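Local coordinates for protein TqaL (Neurospora crassa, PDB 7EEH) that belongs to the 2OG-Fe dioxygenase family, with the antiparallel beta fold of the cupin clan, and binds an iron(III) ion, at residues Tyr15-Glu20 with Val42-Gly47; Gly79-Asp84 with Val90-Phe95; Thr146-Arg149 with Asp153-Ser156; Met215-Gly220 with Thr224-Gln229. The protein carries 1 engineered substitution. One frame throughout, in Å; residues are numbered along the deposited sequence.

How the contacts relate
Contacts 1 and 2 are buried, contact 4 is partly buried, and contact 3 lies at the surface. Contact 1 joins helices 12-31 and 38-48 mainly through apolar atoms, and it is the contact that lacks polar bonds between its segments. Contact 2 joins strands 74-84 and 89-92 of the main sheet and combines backbone bonds, a salt bridge and ring packing. Contacts 3 and 4 each fold one loop on itself. A ring stack dominates contact 3, and a glutamate carboxylate holds contact 4. The nearest atoms of contacts 3 and 4 are about 7 Å apart, as are those of contacts 2 and 3. Contacts 1 and 4 also lie beside other subunits. No two contacts share a helix or strand.

Contact 1 (Tyr15-Glu20 with Val42-Gly47); sequences YTAIAE and VPLLLG
Leu44 and Ala17 bury the most surface here, each about 60 Å², and Glu20 adds half as much. The CD2 methyl of Leu44 does most of the touching. Leu44 CD2 lies 3.6 Å from Glu20 CG and nearly as close to Glu20 CB. Leu44 CD2 is also 3.9 Å from Ala17 O. Leu44 has CG anti to its carbonyl carbon (chi1 -60°) and an extended chi2, which carries the methyl to helix 12-31. The Leu44 and Glu20 chains cross at about a right angle. Leu44 also packs on Ile21 and Leu24 of the same helix and on Phe136 of helix 128-141.

Ala17 CB fills the other end of the contact. Ala17 CB sits 4.0 Å from Gly47 CA and equally far from Leu44 O. Gly47 has no side chain, and the alanine methyl rests directly against its backbone. The axes of the two segments approach to 8.4 Å, and the nearest CA atoms are those of Ala17 and Leu44. The other side of residues 15-20 meets a second subunit, where Ile18 packs on Tyr15 of that subunit. Helices 12-31 and 38-48 thus form an obliquely crossed, roughly antiparallel helix pair, with their segments at 132°.

Contact 2 (Gly79-Asp84 with Val90-Phe95); sequences GRFCFD and VRRLEF
Cys82 and Arg91 form the hydrogen-bonded pair, with Cys82 N to Arg91 O at 2.9 Å and Arg91 N to Cys82 O at 3.1 Å. Leu93 N reaches Arg80 O at 2.9 Å. Phe81 with Arg92 and Phe83 with Val90 are non-hydrogen-bonded pairs.

Charged groups meet on the Cys82 side. Arg91 NH1 and NH2 both grip Asp84 OD2, NH1 at 2.9 Å on its anti lone pair and NH2 from above the carboxylate plane. The two planes are 86° apart. Glu304 is a second partner of Arg91.

Strands 74-84 and 89-92 are a beta hairpin within the large antiparallel sheet, flanked by strands 158-170 and 304-306.

The face with Phe81, Phe83, Val90 and Arg92 is held by ring and methyl contacts. Arg92 CD lies over the Phe81 ring in a CH-pi contact, 4.0 Å from its centroid. Val90 CG2 covers one face of the Phe83 ring.

Side-chain-to-backbone and water-mediated bonds complete the contact. Arg80 NH1 bonds Glu94 O at 2.8 Å in the guanidinium plane, while NH2 bonds Ser294 O. Water 1 accepts from Arg80 N and Arg92 NE and donates to Leu93 O at 2.6 Å. Arg92 NH1 bonds Gln125 OE1.

Contact 3 (Thr146-Arg149 with Asp153-Ser156); sequences TTHR and DYSS
His148 and Tyr154 bring their CA atoms to 7.2 Å of each other across two irregular loop segments, the second of which is a type I beta turn from Asp153 to Ser156. The Tyr154 side chain fills the gap between them. Its ring stacks face to face on the His148 imidazole. The centroids are 3.7 Å apart and the planes differ by 7°. The two side chains run past each other in opposite directions, so each ring also receives the other residue's CB. Tyr154 CB lies 3.3 Å from His148 CE1. His148 CB sits over the Tyr154 ring, 3.9 Å from its centroid. Tyr154 CG is anti to the carbonyl carbon (chi1 -64°), and the ring reaches across to residues 148 and 149.

The far end of the ring is held by polar contacts. Arg149 N donates to Tyr154 OH at 2.9 Å, with 158° at the hydrogen. The same hydroxyl is hydrogen-bonded to Asp189 OD1. Arg149 O lies at the edge of the ring, in its plane, 3.4 Å from Tyr154 CE1. The extended Arg149 side chain leads away to Val188 O and to a salt bridge with Asp248.

In the turn, Ser155 N donates to Asp153 OD1 at 2.9 Å, which makes an Asx turn. The Arg149 side chain is about 10 Å from the iron of the facial triad site, two histidines and one carboxylate: His184, Asp186 and His253.

Contact 4 (Met215-Gly220 with Thr224-Gln229); sequences MNEETG and TEIKPQ
Glu217 reaches across to the backbone of Lys227 with one carboxylate oxygen. Lys227 N donates to Glu217 OE2 at 3.0 Å, with 155° at the hydrogen. The donor comes on the syn side, 18° out of the carboxylate plane. Both segments belong to the long loop that links strands 209-213 and 231-236 of the three-stranded antiparallel sheet. The carboxylate therefore ties the outgoing and returning arms of one loop together.

The same oxygen, Glu217 OE2, also packs against Ile226, 3.6 Å from its CB. The other oxygen, Glu217 OE1, forms a salt bridge to Lys227 NZ at 3.5 Å. The lysine chain bends at chi3 and chi4, and this brings the amine to Glu217 OE1. One lysine thus meets both carboxylate oxygens, one through its backbone and one through its side chain.

The torsions of Glu217 place the group. Its CG is anti to the backbone N (chi1 -172°), and the chain then bends at chi2. Val183 and Asn230 pack against the Glu217 side chain, and Val183 touches Ile226 as well. Further out, Lys252 NZ bonds the carbonyl oxygens of Met215, a selenomethionine, and Glu217. Lys252 directly precedes the iron ligand His253. The returning arm also faces a third subunit, where Ile226 packs on Pro228 of that subunit.

A bond within its own segment helps hold the carboxylate in this rotation: Glu218 N donates to Glu217 OE1 at 2.8 Å, on the anti side.

Contact 1 (Tyr15-Glu20 with Val42-Gly47)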
loop_
_atom_site.group_PDB
_atom_site.type_symbol
_atom_site.label_atom_id
_atom_site.label_comp_id
_atom_site.label_asym_id
_atom_site.label_seq_id
_atom_site.Cartn_x
_atom_site.Cartn_y
_atom_site.Cartn_z
ATOM N N TYR B 15 -0.452 -6.819 -8.638
ATOM C CA TYR B 15 -1.691 -6.959 -7.864
ATOM C C TYR B 15 -2.057 -5.680 -7.111
ATOM O O TYR B 15 -3.242 -5.368 -6.954
ATOM C CB TYR B 15 -1.545 -8.162 -6.936
ATOM C CG TYR B 15 -1.385 -9.399 -7.771
ATOM C CD1 TYR B 15 -2.489 -9.971 -8.402
ATOM C CD2 TYR B 15 -0.128 -9.958 -8.002
ATOM C CE1 TYR B 15 -2.354 -11.100 -9.216
ATOM C CE2 TYR B 15 0.020 -11.098 -8.809
ATOM C CZ TYR B 15 -1.104 -11.659 -9.417
ATOM O OH TYR B 15 -0.992 -12.773 -10.230
ATOM N N THR B 16 -1.068 -4.919 -6.659
ATOM C CA THR B 16 -1.346 -3.612 -6.075
ATOM C C THR B 16 -2.040 -2.702 -7.077
ATOM O O THR B 16 -2.987 -1.987 -6.737
ATOM C CB THR B 16 -0.040 -2.982 -5.604
ATOM O OG1 THR B 16 0.568 -3.834 -4.629
ATOM C CG2 THR B 16 -0.283 -1.611 -5.000
ATOM N N ALA B 17 -1.586 -2.725 -8.322
ATOM C CA ALA B 17 -2.242 -1.935 -9.354
ATOM C C ALA B 17 -3.673 -2.392 -9.560
ATOM O O ALA B 17 -4.591 -1.570 -9.644
ATOM C CB ALA B 17 -1.464 -2.043 -10.654
ATOM N N ILE B 18 -3.882 -3.706 -9.651
ATOM C CA ILE B 18 -5.233 -4.217 -9.852
ATOM C C ILE B 18 -6.129 -3.783 -8.707
ATOM O O ILE B 18 -7.271 -3.361 -8.921
ATOM C CB ILE B 18 -5.212 -5.749 -10.019
ATOM C CG1 ILE B 18 -4.404 -6.122 -11.269
ATOM C CG2 ILE B 18 -6.645 -6.279 -10.160
ATOM C CD1 ILE B 18 -4.187 -7.615 -11.434
ATOM N N ALA B 19 -5.608 -3.836 -7.477
ATOM C CA ALA B 19 -6.396 -3.408 -6.322
ATOM C C ALA B 19 -6.876 -1.974 -6.493
ATOM O O ALA B 19 -8.047 -1.661 -6.262
ATOM C CB ALA B 19 -5.571 -3.552 -5.043
ATOM N N GLU B 20 -5.980 -1.085 -6.906
ATOM C CA GLU B 20 -6.380 0.302 -7.103
ATOM C C GLU B 20 -7.387 0.426 -8.249
ATOM O O GLU B 20 -8.334 1.225 -8.178
ATOM C CB GLU B 20 -5.123 1.149 -7.347
ATOM C CG GLU B 20 -5.396 2.615 -7.645
ATOM C CD GLU B 20 -6.203 3.297 -6.547
ATOM O OE1 GLU B 20 -5.985 2.955 -5.356
ATOM O OE2 GLU B 20 -7.044 4.164 -6.890
ATOM N N VAL B 42 -0.032 6.726 -14.318
ATOM C CA VAL B 42 1.304 6.188 -14.606
ATOM C C VAL B 42 1.638 4.965 -13.757
ATOM O O VAL B 42 2.004 3.925 -14.331
ATOM C CB VAL B 42 2.367 7.294 -14.493
ATOM C CG1 VAL B 42 3.745 6.666 -14.398
ATOM C CG2 VAL B 42 2.309 8.201 -15.696
ATOM N N PRO B 43 1.510 4.992 -12.421
ATOM C CA PRO B 43 1.842 3.777 -11.659
ATOM C C PRO B 43 0.906 2.612 -11.944
ATOM O O PRO B 43 1.344 1.457 -11.875
ATOM C CB PRO B 43 1.763 4.237 -10.198
ATOM C CG PRO B 43 0.932 5.437 -10.218
ATOM C CD PRO B 43 1.145 6.103 -11.526
ATOM N N LEU B 44 -0.356 2.867 -12.299
ATOM C CA LEU B 44 -1.239 1.771 -12.689
ATOM C C LEU B 44 -0.752 1.101 -13.967
ATOM O O LEU B 44 -0.701 -0.133 -14.054
ATOM C CB LEU B 44 -2.673 2.284 -12.857
ATOM C CG LEU B 44 -3.275 2.915 -11.592
ATOM C CD1 LEU B 44 -4.700 3.348 -11.796
ATOM C CD2 LEU B 44 -3.193 1.929 -10.449
ATOM N N LEU B 45 -0.404 1.897 -14.984
ATOM C CA LEU B 45 0.050 1.309 -16.242
ATOM C C LEU B 45 1.379 0.585 -16.063
ATOM O O LEU B 45 1.582 -0.495 -16.625
ATOM C CB LEU B 45 0.162 2.383 -17.324
ATOM C CG LEU B 45 -1.142 3.085 -17.736
ATOM C CD1 LEU B 45 -0.957 3.879 -19.037
ATOM C CD2 LEU B 45 -2.269 2.091 -17.886
ATOM N N LEU B 46 2.298 1.164 -15.289
ATOM C CA LEU B 46 3.541 0.462 -14.965
ATOM C C LEU B 46 3.248 -0.880 -14.308
ATOM O O LEU B 46 3.809 -1.914 -14.690
ATOM C CB LEU B 46 4.405 1.325 -14.043
ATOM C CG LEU B 46 5.041 2.561 -14.685
ATOM C CD1 LEU B 46 5.711 3.438 -13.642
ATOM C CD2 LEU B 46 6.051 2.129 -15.722
ATOM N N GLY B 47 2.353 -0.881 -13.314
ATOM C CA GLY B 47 2.017 -2.116 -12.635
ATOM C C GLY B 47 1.453 -3.156 -13.569
ATOM O O GLY B 47 1.646 -4.352 -13.354
#

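Contact 2 (Gly79-Asp84 with Val90-Phe95)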
loop_
_atom_site.group_PDB
_atom_site.type_symbol
_atom_site.label_atom_id
_atom_site.label_comp_id
_atom_site.label_asym_id
_atom_site.label_seq_id
_atom_site.Cartn_x
_atom_site.Cartn_y
_atom_site.Cartn_z
ATOM N N GLY B 79 -8.378 1.743 -35.312
ATOM C CA GLY B 79 -8.343 0.295 -35.350
ATOM C C GLY B 79 -9.433 -0.274 -34.476
ATOM O O GLY B 79 -9.829 0.332 -33.473
ATOM N N ARG B 80 -9.937 -1.443 -34.872
ATOM C CA ARG B 80 -10.948 -2.164 -34.115
ATOM C C ARG B 80 -10.260 -3.223 -33.274
ATOM O O ARG B 80 -9.407 -3.963 -33.779
ATOM C CB ARG B 80 -11.976 -2.830 -35.031
ATOM C CG ARG B 80 -12.879 -1.881 -35.802
ATOM C CD ARG B 80 -13.627 -2.632 -36.911
ATOM N NE ARG B 80 -14.544 -3.614 -36.370
ATOM C CZ ARG B 80 -14.476 -4.929 -36.555
ATOM N NH1 ARG B 80 -13.533 -5.488 -37.306
ATOM N NH2 ARG B 80 -15.383 -5.688 -35.975
ATOM N N PHE B 81 -10.640 -3.296 -32.002
ATOM C CA PHE B 81 -10.167 -4.330 -31.098
ATOM C C PHE B 81 -11.365 -5.063 -30.522
ATOM O O PHE B 81 -12.490 -4.567 -30.548
ATOM C CB PHE B 81 -9.306 -3.757 -29.974
ATOM C CG PHE B 81 -8.079 -3.042 -30.459
ATOM C CD1 PHE B 81 -8.144 -1.711 -30.839
ATOM C CD2 PHE B 81 -6.865 -3.702 -30.539
ATOM C CE1 PHE B 81 -7.013 -1.047 -31.295
ATOM C CE2 PHE B 81 -5.727 -3.047 -30.998
ATOM C CZ PHE B 81 -5.805 -1.719 -31.376
ATOM N N CYS B 82 -11.108 -6.264 -30.025
ATOM C CA CYS B 82 -12.112 -7.101 -29.389
ATOM C C CYS B 82 -11.679 -7.386 -27.958
ATOM O O CYS B 82 -10.590 -7.923 -27.728
ATOM C CB CYS B 82 -12.300 -8.415 -30.153
ATOM S SG CYS B 82 -13.367 -9.586 -29.276
ATOM N N PHE B 83 -12.509 -7.003 -26.998
ATOM C CA PHE B 83 -12.380 -7.524 -25.643
ATOM C C PHE B 83 -13.084 -8.879 -25.620
ATOM O O PHE B 83 -14.311 -8.947 -25.719
ATOM C CB PHE B 83 -12.984 -6.555 -24.631
ATOM C CG PHE B 83 -12.154 -5.317 -24.379
ATOM C CD1 PHE B 83 -10.952 -5.394 -23.703
ATOM C CD2 PHE B 83 -12.603 -4.072 -24.793
ATOM C CE1 PHE B 83 -10.208 -4.250 -23.445
ATOM C CE2 PHE B 83 -11.866 -2.927 -24.546
ATOM C CZ PHE B 83 -10.663 -3.017 -23.873
ATOM N N ASP B 84 -12.313 -9.959 -25.538
ATOM C CA ASP B 84 -12.832 -11.322 -25.600
ATOM C C ASP B 84 -12.797 -11.903 -24.191
ATOM O O ASP B 84 -11.719 -12.216 -23.668
ATOM C CB ASP B 84 -12.005 -12.170 -26.567
ATOM C CG ASP B 84 -12.643 -13.518 -26.863
ATOM O OD1 ASP B 84 -13.368 -14.039 -25.993
ATOM O OD2 ASP B 84 -12.423 -14.050 -27.975
ATOM N N VAL B 90 -7.465 -9.340 -25.317
ATOM C CA VAL B 90 -7.909 -8.330 -26.266
ATOM C C VAL B 90 -7.049 -8.475 -27.514
ATOM O O VAL B 90 -5.844 -8.731 -27.415
ATOM C CB VAL B 90 -7.833 -6.907 -25.669
ATOM C CG1 VAL B 90 -6.458 -6.626 -25.154
ATOM C CG2 VAL B 90 -8.233 -5.862 -26.696
ATOM N N ARG B 91 -7.673 -8.363 -28.688
ATOM C CA ARG B 91 -6.997 -8.655 -29.944
ATOM C C ARG B 91 -7.374 -7.619 -30.991
ATOM O O ARG B 91 -8.453 -7.026 -30.941
ATOM C CB ARG B 91 -7.337 -10.070 -30.459
ATOM C CG ARG B 91 -8.652 -10.181 -31.235
ATOM C CD ARG B 91 -8.925 -11.628 -31.687
ATOM N NE ARG B 91 -8.717 -12.551 -30.581
ATOM C CZ ARG B 91 -9.694 -13.042 -29.828
ATOM N NH1 ARG B 91 -10.958 -12.731 -30.082
ATOM N NH2 ARG B 91 -9.401 -13.850 -28.820
ATOM N N ARG B 92 -6.470 -7.408 -31.945
ATOM C CA ARG B 92 -6.747 -6.532 -33.071
ATOM C C ARG B 92 -7.619 -7.267 -34.076
ATOM O O ARG B 92 -7.322 -8.407 -34.441
ATOM C CB ARG B 92 -5.440 -6.087 -33.731
ATOM C CG ARG B 92 -5.613 -5.208 -34.960
ATOM C CD ARG B 92 -6.112 -3.838 -34.570
ATOM N NE ARG B 92 -6.225 -2.940 -35.709
ATOM C CZ ARG B 92 -5.218 -2.211 -36.179
ATOM N NH1 ARG B 92 -4.029 -2.265 -35.598
ATOM N NH2 ARG B 92 -5.401 -1.418 -37.223
ATOM N N LEU B 93 -8.685 -6.618 -34.527
ATOM C CA LEU B 93 -9.573 -7.167 -35.542
ATOM C C LEU B 93 -9.251 -6.578 -36.910
ATOM O O LEU B 93 -8.652 -5.512 -37.024
ATOM C CB LEU B 93 -11.032 -6.876 -35.209
ATOM C CG LEU B 93 -11.549 -7.346 -33.858
ATOM C CD1 LEU B 93 -12.973 -6.865 -33.688
ATOM C CD2 LEU B 93 -11.479 -8.853 -33.786
ATOM N N GLU B 94 -9.684 -7.286 -37.952
ATOM C CA GLU B 94 -9.488 -6.838 -39.322
ATOM C C GLU B 94 -10.258 -5.549 -39.581
ATOM O O GLU B 94 -11.239 -5.227 -38.897
ATOM C CB GLU B 94 -9.966 -7.909 -40.305
ATOM C CG GLU B 94 -11.468 -8.137 -40.226
ATOM C CD GLU B 94 -12.005 -8.968 -41.377
ATOM O OE1 GLU B 94 -11.203 -9.372 -42.238
ATOM O OE2 GLU B 94 -13.231 -9.216 -41.411
ATOM N N PHE B 95 -9.809 -4.815 -40.598
ATOM C CA PHE B 95 -10.567 -3.667 -41.071
ATOM C C PHE B 95 -11.956 -4.108 -41.499
ATOM O O PHE B 95 -12.118 -5.149 -42.139
ATOM C CB PHE B 95 -9.862 -2.988 -42.245
ATOM C CG PHE B 95 -10.653 -1.858 -42.843
ATOM C CD1 PHE B 95 -10.704 -0.629 -42.215
ATOM C CD2 PHE B 95 -11.374 -2.035 -44.018
ATOM C CE1 PHE B 95 -11.448 0.413 -42.746
ATOM C CE2 PHE B 95 -12.117 -0.996 -44.554
ATOM C CZ PHE B 95 -12.150 0.231 -43.918
HETATM O O HOH W 1 -8.765 -2.914 -37.016
#

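Contact 3 (Thr146-Arg149 with Asp153-Ser156)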
loop_
_atom_site.group_PDB
_atom_site.type_symbol
_atom_site.label_atom_id
_atom_site.label_comp_id
_atom_site.label_asym_id
_atom_site.label_seq_id
_atom_site.Cartn_x
_atom_site.Cartn_y
_atom_site.Cartn_z
ATOM N N THR B 146 -25.128 -1.858 -17.014
ATOM C CA THR B 146 -25.506 -0.574 -17.594
ATOM C C THR B 146 -26.835 -0.714 -18.330
ATOM O O THR B 146 -27.362 -1.815 -18.499
ATOM C CB THR B 146 -24.450 -0.052 -18.583
ATOM O OG1 THR B 146 -24.270 -1.023 -19.614
ATOM C CG2 THR B 146 -23.128 0.209 -17.896
ATOM N N THR B 147 -27.345 0.423 -18.807
ATOM C CA THR B 147 -28.500 0.452 -19.699
ATOM C C THR B 147 -28.199 -0.266 -21.013
ATOM O O THR B 147 -27.179 -0.007 -21.654
ATOM C CB THR B 147 -28.888 1.900 -19.986
ATOM O OG1 THR B 147 -29.052 2.597 -18.750
ATOM C CG2 THR B 147 -30.191 1.969 -20.785
ATOM N N HIS B 148 -29.092 -1.159 -21.429
ATOM C CA HIS B 148 -28.873 -1.947 -22.637
ATOM C C HIS B 148 -29.457 -1.244 -23.863
ATOM O O HIS B 148 -30.665 -0.998 -23.923
ATOM C CB HIS B 148 -29.471 -3.335 -22.468
ATOM C CG HIS B 148 -28.643 -4.230 -21.604
ATOM N ND1 HIS B 148 -28.867 -5.583 -21.496
ATOM C CD2 HIS B 148 -27.577 -3.959 -20.814
ATOM C CE1 HIS B 148 -27.977 -6.109 -20.672
ATOM N NE2 HIS B 148 -27.184 -5.145 -20.244
ATOM N N ARG B 149 -28.599 -0.919 -24.836
ATOM C CA ARG B 149 -29.091 -0.381 -26.107
ATOM C C ARG B 149 -29.835 -1.480 -26.852
ATOM O O ARG B 149 -29.295 -2.580 -27.007
ATOM C CB ARG B 149 -27.947 0.141 -26.982
ATOM C CG ARG B 149 -27.243 1.379 -26.462
ATOM C CD ARG B 149 -26.358 2.021 -27.526
ATOM N NE ARG B 149 -25.566 3.113 -26.971
ATOM C CZ ARG B 149 -26.045 4.325 -26.745
ATOM N NH1 ARG B 149 -27.306 4.598 -27.051
ATOM N NH2 ARG B 149 -25.274 5.260 -26.214
ATOM N N ASP B 153 -26.211 -6.658 -28.574
ATOM C CA ASP B 153 -26.410 -8.006 -28.034
ATOM C C ASP B 153 -25.601 -8.189 -26.749
ATOM O O ASP B 153 -24.406 -8.502 -26.788
ATOM C CB ASP B 153 -26.051 -9.067 -29.075
ATOM C CG ASP B 153 -26.178 -10.491 -28.529
ATOM O OD1 ASP B 153 -26.781 -10.674 -27.449
ATOM O OD2 ASP B 153 -25.681 -11.433 -29.180
ATOM N N TYR B 154 -26.280 -8.074 -25.612
ATOM C CA TYR B 154 -25.639 -8.186 -24.313
ATOM C C TYR B 154 -25.545 -9.619 -23.823
ATOM O O TYR B 154 -25.043 -9.847 -22.724
ATOM C CB TYR B 154 -26.368 -7.295 -23.294
ATOM C CG TYR B 154 -26.246 -5.841 -23.681
ATOM C CD1 TYR B 154 -27.100 -5.282 -24.620
ATOM C CD2 TYR B 154 -25.234 -5.044 -23.161
ATOM C CE1 TYR B 154 -26.971 -3.957 -25.009
ATOM C CE2 TYR B 154 -25.096 -3.716 -23.543
ATOM C CZ TYR B 154 -25.968 -3.176 -24.466
ATOM O OH TYR B 154 -25.826 -1.858 -24.862
ATOM N N SER B 155 -25.978 -10.596 -24.614
ATOM C CA SER B 155 -25.654 -11.977 -24.294
ATOM C C SER B 155 -24.244 -12.351 -24.725
ATOM O O SER B 155 -23.728 -13.387 -24.293
ATOM C CB SER B 155 -26.665 -12.926 -24.942
ATOM O OG SER B 155 -26.638 -12.796 -26.348
ATOM N N SER B 156 -23.590 -11.525 -25.532
ATOM C CA SER B 156 -22.294 -11.903 -26.062
ATOM C C SER B 156 -21.222 -11.831 -24.976
ATOM O O SER B 156 -21.374 -11.158 -23.952
ATOM C CB SER B 156 -21.917 -11.000 -27.236
ATOM O OG SER B 156 -20.514 -10.952 -27.410
#

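Contact 4 (Met215-Gly220 with Thr224-Gln229)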
loop_
_atom_site.group_PDB
_atom_site.type_symbol
_atom_site.label_atom_id
_atom_site.label_comp_id
_atom_site.label_asym_id
_atom_site.label_seq_id
_atom_site.Cartn_x
_atom_site.Cartn_y
_atom_site.Cartn_z
HETATM N N MSE B 215 -29.515 12.919 -18.881
HETATM C CA MSE B 215 -30.267 12.565 -20.102
HETATM C C MSE B 215 -31.330 13.597 -20.474
HETATM O O MSE B 215 -31.838 13.508 -21.544
HETATM C CB MSE B 215 -30.814 11.145 -19.999
HETATM C CG MSE B 215 -29.758 10.145 -19.644
HETATM SE SE MSE B 215 -28.464 9.975 -21.046
HETATM C CE MSE B 215 -29.478 9.255 -22.468
ATOM N N ASN B 216 -31.588 14.566 -19.631
ATOM C CA ASN B 216 -32.577 15.588 -19.939
ATOM C C ASN B 216 -31.980 16.796 -20.650
ATOM O O ASN B 216 -32.726 17.697 -21.046
ATOM C CB ASN B 216 -33.297 16.031 -18.663
ATOM C CG ASN B 216 -34.110 14.913 -18.042
ATOM O OD1 ASN B 216 -34.602 14.025 -18.743
ATOM N ND2 ASN B 216 -34.266 14.955 -16.727
ATOM N N GLU B 217 -30.663 16.848 -20.823
ATOM C CA GLU B 217 -30.087 17.885 -21.667
ATOM C C GLU B 217 -30.466 17.635 -23.123
ATOM O O GLU B 217 -30.626 16.492 -23.557
ATOM C CB GLU B 217 -28.564 17.929 -21.506
ATOM C CG GLU B 217 -27.867 19.100 -22.207
ATOM C CD GLU B 217 -28.470 20.450 -21.854
ATOM O OE1 GLU B 217 -29.440 20.859 -22.527
ATOM O OE2 GLU B 217 -27.981 21.102 -20.904
ATOM N N GLU B 218 -30.616 18.726 -23.873
ATOM C CA GLU B 218 -31.044 18.689 -25.273
ATOM C C GLU B 218 -29.924 18.161 -26.172
ATOM O O GLU B 218 -28.895 18.822 -26.339
ATOM C CB GLU B 218 -31.454 20.095 -25.705
ATOM C CG GLU B 218 -32.348 20.175 -26.943
ATOM C CD GLU B 218 -33.767 19.679 -26.690
ATOM O OE1 GLU B 218 -34.189 19.615 -25.506
ATOM O OE2 GLU B 218 -34.464 19.362 -27.684
ATOM N N THR B 219 -30.131 16.998 -26.789
ATOM C CA THR B 219 -29.206 16.528 -27.816
ATOM C C THR B 219 -29.036 17.589 -28.896
ATOM O O THR B 219 -30.017 18.111 -29.429
ATOM C CB THR B 219 -29.721 15.231 -28.448
ATOM O OG1 THR B 219 -29.912 14.238 -27.435
ATOM C CG2 THR B 219 -28.736 14.708 -29.479
ATOM N N GLY B 220 -27.790 17.925 -29.206
ATOM C CA GLY B 220 -27.501 18.918 -30.221
ATOM C C GLY B 220 -27.274 20.327 -29.710
ATOM O O GLY B 220 -26.763 21.165 -30.465
ATOM N N THR B 224 -22.159 26.354 -25.325
ATOM C CA THR B 224 -22.462 27.603 -24.637
ATOM C C THR B 224 -23.883 27.628 -24.088
ATOM O O THR B 224 -24.146 28.346 -23.117
ATOM C CB THR B 224 -22.252 28.791 -25.580
ATOM O OG1 THR B 224 -22.693 28.443 -26.899
ATOM C CG2 THR B 224 -20.784 29.170 -25.635
ATOM N N GLU B 225 -24.798 26.853 -24.669
ATOM C CA GLU B 225 -26.213 26.926 -24.342
ATOM C C GLU B 225 -26.666 25.852 -23.357
ATOM O O GLU B 225 -27.873 25.700 -23.139
ATOM C CB GLU B 225 -27.057 26.822 -25.614
ATOM C CG GLU B 225 -26.645 27.733 -26.756
ATOM C CD GLU B 225 -27.371 27.373 -28.048
ATOM O OE1 GLU B 225 -27.089 26.294 -28.616
ATOM O OE2 GLU B 225 -28.241 28.159 -28.483
ATOM N N ILE B 226 -25.751 25.100 -22.768
ATOM C CA ILE B 226 -26.173 24.014 -21.891
ATOM C C ILE B 226 -26.612 24.583 -20.546
ATOM O O ILE B 226 -26.066 25.571 -20.046
ATOM C CB ILE B 226 -25.053 22.966 -21.736
ATOM C CG1 ILE B 226 -23.867 23.544 -20.970
ATOM C CG2 ILE B 226 -24.605 22.469 -23.098
ATOM C CD1 ILE B 226 -23.782 23.057 -19.538
ATOM N N LYS B 227 -27.618 23.952 -19.963
ATOM C CA LYS B 227 -28.206 24.435 -18.720
ATOM C C LYS B 227 -27.398 23.932 -17.529
ATOM O O LYS B 227 -27.111 22.735 -17.442
ATOM C CB LYS B 227 -29.657 23.976 -18.611
ATOM C CG LYS B 227 -30.469 24.237 -19.879
ATOM C CD LYS B 227 -31.935 23.867 -19.702
ATOM C CE LYS B 227 -32.181 22.387 -19.956
ATOM N NZ LYS B 227 -32.563 22.082 -21.368
ATOM N N PRO B 228 -26.999 24.809 -16.607
ATOM C CA PRO B 228 -26.275 24.330 -15.419
ATOM C C PRO B 228 -27.066 23.319 -14.609
ATOM O O PRO B 228 -26.473 22.435 -13.981
ATOM C CB PRO B 228 -26.013 25.623 -14.628
ATOM C CG PRO B 228 -26.067 26.709 -15.655
ATOM C CD PRO B 228 -27.134 26.275 -16.621
ATOM N N GLN B 229 -28.398 23.405 -14.636
ATOM C CA GLN B 229 -29.236 22.475 -13.891
ATOM C C GLN B 229 -29.066 21.036 -14.360
ATOM O O GLN B 229 -29.407 20.107 -13.618
ATOM C CB GLN B 229 -30.712 22.876 -14.020
ATOM C CG GLN B 229 -31.041 24.291 -13.548
ATOM C CD GLN B 229 -30.843 25.349 -14.636
ATOM O OE1 GLN B 229 -29.953 25.234 -15.484
ATOM N NE2 GLN B 229 -31.681 26.382 -14.612
#